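Local coordinates for ribokinase (PDB 6CW5), which probably phosphorylates D-ribose at O-5 with ATP and a divalent metal ion, giving D-ribose 5-phosphate, at residues 190-195 with 241-246. Numbering follows the deposited sequence.
Sequences SWLIVN and VGIICT
Trp191 reaches across to the backbone at Gly242 and the side chain of Ile244. Its chi1 of -73° sets CG beside the backbone N, anti to the carbonyl carbon; the CE3-CZ3 side of the ring meets the neighbouring strand obliquely. Trp191 CE3 is 3.4 Å from Gly242 C, and Trp191 CZ3 is 3.7 Å from Ile243 N. Gly242 has no side chain to block this approach. Ile244 borders the same ring: from Ile244 CB, which sits 4.3 Å from Ile193 CG1, its CG1 runs up to CE3 and CZ3 of Trp191. The tip, Ile244 CD1, ends 3.8 Å from Trp191 CZ3. Strands 191-195 and 242-246 are parallel neighbours in the central sheet of the PfkB-type alpha/beta fold, linked by a mainly helical crossover. Five backbone hydrogen bonds join segments 190-195 and 241-246, the first from Gly242 N to Ser190 O. Helix 279-292 covers the face with Trp191, Ile193 and Ile244; Phe287 meets the Trp191 ring edge-to-face. Helix 220-233 covers Leu192, Ile243 and Cys245 on the other face. At the C-terminal ends Asn195 and Thr246 belong to the ADP site, though no ADP is bound to this chain. Asn195 CB lies 3.4 Å from Thr246 OG1. Asn195 OD1 accepts a hydrogen bond from Glu198 N, capping the start of helix 196-205.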
loop_
_atom_site.group_PDB
_atom_site.type_symbol
_atom_site.label_atom_id
_atom_site.label_comp_id
_atom_site.label_asym_id
_atom_site.label_seq_id
_atom_site.Cartn_x
_atom_site.Cartn_y
_atom_site.Cartn_z
ATOM N N SER A 190 3.277 -14.432 -11.618
ATOM C CA SER A 190 3.762 -15.576 -12.394
ATOM C C SER A 190 3.331 -16.903 -11.786
ATOM O O SER A 190 2.990 -17.836 -12.526
ATOM C CB SER A 190 5.289 -15.563 -12.506
ATOM O OG SER A 190 5.780 -14.275 -12.875
ATOM N N TRP A 191 3.406 -17.025 -10.454
ATOM C CA TRP A 191 3.132 -18.287 -9.769
ATOM C C TRP A 191 2.305 -18.061 -8.519
ATOM O O TRP A 191 2.637 -17.203 -7.698
ATOM C CB TRP A 191 4.420 -19.000 -9.359
ATOM C CG TRP A 191 5.156 -19.611 -10.508
ATOM C CD1 TRP A 191 6.227 -19.100 -11.178
ATOM C CD2 TRP A 191 4.863 -20.872 -11.108
ATOM N NE1 TRP A 191 6.626 -19.984 -12.169
ATOM C CE2 TRP A 191 5.795 -21.077 -12.141
ATOM C CE3 TRP A 191 3.891 -21.853 -10.861
ATOM C CZ2 TRP A 191 5.795 -22.227 -12.931
ATOM C CZ3 TRP A 191 3.894 -23.001 -11.639
ATOM C CH2 TRP A 191 4.839 -23.171 -12.668
ATOM N N LEU A 192 1.253 -18.858 -8.360
ATOM C CA LEU A 192 0.495 -18.921 -7.116
ATOM C C LEU A 192 0.855 -20.222 -6.412
ATOM O O LEU A 192 0.782 -21.291 -7.022
ATOM C CB LEU A 192 -1.013 -18.875 -7.401
ATOM C CG LEU A 192 -1.966 -19.221 -6.244
ATOM C CD1 LEU A 192 -1.988 -18.054 -5.225
ATOM C CD2 LEU A 192 -3.380 -19.483 -6.779
ATOM N N ILE A 193 1.206 -20.142 -5.126
ATOM C CA ILE A 193 1.466 -21.324 -4.308
ATOM C C ILE A 193 0.401 -21.386 -3.223
ATOM O O ILE A 193 0.306 -20.477 -2.386
ATOM C CB ILE A 193 2.864 -21.308 -3.675
ATOM C CG1 ILE A 193 3.944 -21.156 -4.732
ATOM C CG2 ILE A 193 3.099 -22.634 -2.922
ATOM C CD1 ILE A 193 5.359 -21.263 -4.126
ATOM N N VAL A 194 -0.376 -22.468 -3.220
ATOM C CA VAL A 194 -1.440 -22.696 -2.240
ATOM C C VAL A 194 -1.397 -24.144 -1.779
ATOM O O VAL A 194 -0.831 -25.006 -2.449
ATOM C CB VAL A 194 -2.842 -22.408 -2.835
ATOM C CG1 VAL A 194 -3.036 -20.896 -3.001
ATOM C CG2 VAL A 194 -3.042 -23.150 -4.201
ATOM N N ASN A 195 -2.038 -24.423 -0.623
ATOM C CA ASN A 195 -2.427 -25.785 -0.278
ATOM C C ASN A 195 -3.880 -25.988 -0.700
ATOM O O ASN A 195 -4.528 -25.067 -1.195
ATOM C CB ASN A 195 -2.202 -26.061 1.222
ATOM C CG ASN A 195 -2.990 -25.108 2.129
ATOM O OD1 ASN A 195 -4.133 -24.777 1.840
ATOM N ND2 ASN A 195 -2.369 -24.659 3.225
ATOM N N VAL A 241 -1.247 -17.211 -14.928
ATOM C CA VAL A 241 -0.715 -17.605 -13.621
ATOM C C VAL A 241 -0.478 -19.113 -13.588
ATOM O O VAL A 241 -1.404 -19.891 -13.839
ATOM C CB VAL A 241 -1.671 -17.191 -12.492
ATOM C CG1 VAL A 241 -1.038 -17.506 -11.109
ATOM C CG2 VAL A 241 -2.038 -15.702 -12.582
ATOM N N GLY A 242 0.766 -19.529 -13.290
ATOM C CA GLY A 242 1.009 -20.927 -12.968
ATOM C C GLY A 242 0.592 -21.217 -11.532
ATOM O O GLY A 242 0.570 -20.330 -10.678
ATOM N N ILE A 243 0.223 -22.468 -11.259
ATOM C CA ILE A 243 -0.291 -22.838 -9.938
ATOM C C ILE A 243 0.465 -24.053 -9.405
ATOM O O ILE A 243 0.605 -25.064 -10.103
ATOM C CB ILE A 243 -1.806 -23.132 -9.968
ATOM C CG1 ILE A 243 -2.586 -21.869 -10.369
ATOM C CG2 ILE A 243 -2.278 -23.650 -8.596
ATOM C CD1 ILE A 243 -3.963 -22.132 -11.008
ATOM N N ILE A 244 0.944 -23.945 -8.165
ATOM C CA ILE A 244 1.454 -25.075 -7.392
ATOM C C ILE A 244 0.461 -25.278 -6.260
ATOM O O ILE A 244 0.206 -24.340 -5.497
ATOM C CB ILE A 244 2.846 -24.796 -6.801
ATOM C CG1 ILE A 244 3.890 -24.456 -7.879
ATOM C CG2 ILE A 244 3.304 -25.999 -5.976
ATOM C CD1 ILE A 244 4.128 -25.536 -8.874
ATOM N N CYS A 245 -0.127 -26.464 -6.159
ATOM C CA CYS A 245 -1.027 -26.769 -5.047
ATOM C C CYS A 245 -0.414 -27.900 -4.225
ATOM O O CYS A 245 -0.315 -29.036 -4.703
ATOM C CB CYS A 245 -2.431 -27.149 -5.542
ATOM S SG CYS A 245 -3.571 -27.410 -4.155
ATOM N N THR A 246 0.018 -27.593 -3.004
ATOM C CA THR A 246 0.534 -28.633 -2.131
ATOM C C THR A 246 -0.637 -29.407 -1.540
ATOM O O THR A 246 -1.685 -28.833 -1.228
ATOM C CB THR A 246 1.417 -28.037 -1.027
ATOM O OG1 THR A 246 0.646 -27.147 -0.219
ATOM C CG2 THR A 246 2.546 -27.228 -1.653
#